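Local coordinates for hypothetical protein SA0798 (Staphylococcus aureus subsp. aureus N315, PDB 1XG8), which is of unknown function but probably adopts a thioredoxin-like fold, as a member of the DUF1462 family, at residues A[13-18]-A[78-83]. Sequence-based numbering, arbitrary orientation.
Sequences YGADVI and LFYPLI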
# COMPACT_ATOMS: atom_id res chain seq x y z
N TYR A 13 -1.72 -5.02 1.62
CA TYR A 13 -2.43 -6.30 1.61
C TYR A 13 -1.39 -7.28 1.08
O TYR A 13 -0.69 -6.99 0.11
CB TYR A 13 -3.62 -6.25 0.65
CG TYR A 13 -4.69 -5.27 1.06
CD1 TYR A 13 -5.72 -5.66 1.92
CD2 TYR A 13 -4.66 -3.96 0.62
CE1 TYR A 13 -6.69 -4.75 2.33
CE2 TYR A 13 -5.62 -3.04 1.03
CZ TYR A 13 -6.63 -3.44 1.88
OH TYR A 13 -7.59 -2.53 2.27
N GLY A 14 -1.27 -8.43 1.73
CA GLY A 14 -0.31 -9.41 1.27
C GLY A 14 -0.40 -10.69 2.06
O GLY A 14 -1.43 -11.01 2.63
N ALA A 15 0.70 -11.43 2.09
CA ALA A 15 0.74 -12.67 2.82
C ALA A 15 2.19 -12.97 3.20
O ALA A 15 3.12 -12.37 2.66
CB ALA A 15 0.17 -13.79 1.98
N ASP A 16 2.37 -13.89 4.14
CA ASP A 16 3.71 -14.24 4.58
C ASP A 16 4.40 -15.15 3.58
O ASP A 16 5.47 -15.70 3.86
CB ASP A 16 3.63 -14.90 5.96
CG ASP A 16 4.97 -14.91 6.67
OD1 ASP A 16 5.68 -13.89 6.61
OD2 ASP A 16 5.30 -15.94 7.30
N VAL A 17 3.79 -15.33 2.42
CA VAL A 17 4.34 -16.17 1.35
C VAL A 17 4.33 -15.33 0.08
O VAL A 17 3.58 -14.37 -0.01
CB VAL A 17 3.51 -17.44 1.15
CG1 VAL A 17 3.69 -18.37 2.33
CG2 VAL A 17 2.04 -17.08 0.98
N ILE A 18 5.15 -15.69 -0.91
CA ILE A 18 5.21 -14.89 -2.12
C ILE A 18 4.10 -15.12 -3.14
O ILE A 18 3.52 -16.20 -3.23
CB ILE A 18 6.60 -15.06 -2.85
CG1 ILE A 18 7.76 -14.82 -1.87
CG2 ILE A 18 6.73 -14.01 -3.98
CD1 ILE A 18 8.01 -15.95 -0.87
N LEU A 78 -5.39 -8.34 -9.15
CA LEU A 78 -4.29 -7.58 -8.61
C LEU A 78 -3.32 -8.54 -7.93
O LEU A 78 -3.71 -9.65 -7.56
CB LEU A 78 -4.78 -6.55 -7.58
CG LEU A 78 -5.73 -5.45 -8.03
CD1 LEU A 78 -5.87 -4.46 -6.89
CD2 LEU A 78 -5.20 -4.74 -9.27
N PHE A 79 -2.07 -8.12 -7.80
CA PHE A 79 -1.04 -8.93 -7.15
C PHE A 79 -0.81 -8.34 -5.77
O PHE A 79 -1.40 -7.33 -5.39
CB PHE A 79 0.28 -8.86 -7.92
CG PHE A 79 0.18 -9.26 -9.37
CD1 PHE A 79 1.21 -8.95 -10.25
CD2 PHE A 79 -0.94 -9.93 -9.85
CE1 PHE A 79 1.12 -9.31 -11.60
CE2 PHE A 79 -1.04 -10.29 -11.20
CZ PHE A 79 -0.00 -9.97 -12.07
N TYR A 80 0.06 -8.99 -5.01
CA TYR A 80 0.41 -8.49 -3.69
C TYR A 80 1.93 -8.68 -3.54
O TYR A 80 2.51 -9.57 -4.18
CB TYR A 80 -0.37 -9.22 -2.59
CG TYR A 80 0.00 -10.67 -2.44
CD1 TYR A 80 1.13 -11.05 -1.70
CD2 TYR A 80 -0.76 -11.66 -3.05
CE1 TYR A 80 1.48 -12.38 -1.57
CE2 TYR A 80 -0.41 -13.00 -2.93
CZ TYR A 80 0.72 -13.35 -2.19
OH TYR A 80 1.06 -14.67 -2.07
N PRO A 81 2.58 -7.86 -2.72
CA PRO A 81 1.98 -6.77 -1.93
C PRO A 81 1.13 -5.77 -2.70
O PRO A 81 1.45 -5.43 -3.83
CB PRO A 81 3.20 -6.10 -1.29
CG PRO A 81 4.28 -6.33 -2.31
CD PRO A 81 4.05 -7.78 -2.66
N LEU A 82 0.05 -5.33 -2.08
CA LEU A 82 -0.82 -4.32 -2.66
C LEU A 82 -0.79 -3.16 -1.68
O LEU A 82 -0.98 -3.34 -0.48
CB LEU A 82 -2.26 -4.83 -2.82
CG LEU A 82 -3.31 -3.78 -3.23
CD1 LEU A 82 -3.11 -3.34 -4.67
CD2 LEU A 82 -4.70 -4.39 -3.07
N ILE A 83 -0.52 -1.96 -2.19
CA ILE A 83 -0.47 -0.78 -1.35
C ILE A 83 -1.65 0.13 -1.64
O ILE A 83 -1.98 0.37 -2.81
CB ILE A 83 0.82 0.05 -1.60
CG1 ILE A 83 2.06 -0.80 -1.34
CG2 ILE A 83 0.82 1.28 -0.70
CD1 ILE A 83 3.36 -0.02 -1.27
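Tyr13 and Leu82 form an antiparallel hydrogen-bonded pair joining strand 8-14 to strand 82-85. Tyr13 N donates to Leu82 O at 2.8 Å, and Leu82 N returns an equally short bond to Tyr13 O. Tyr13 O also receives a CA-H...O contact from Pro81 CA at 3.4 Å. The peptide bond before Pro81 is cis, and this cis-proline leading into an antiparallel central strand, facing the loop after the first strand, is a hallmark of the thioredoxin fold. In that loop, Ala15 to Ile18 precede Cys19, which the Tyr80 side chain touches. Tyr13 and Leu82 run side by side on one sheet face, Tyr13 CD2 lying 3.7 Å from Leu82 CD2. The Tyr13 side chain also touches Ile70 and Ile73 of helix 64-74, and its hydroxyl is hydrogen-bonded to Asp66. Tyr80 extends along the loop 15-18. Its CG, set between the backbone N and carbonyl carbon (chi1 67°), lies 3.9 Å from Gly14 CA. Farther along the ring, which passes Gly14 obliquely, Tyr80 CE1 meets Ala15 CB at 4.0 Å. Val17 O sits at the ring edge, near its plane, 3.3 Å from Tyr80 OH, a possible hydrogen bond left unsettled because Ile18 O is 3.1 Å from Tyr80 OH.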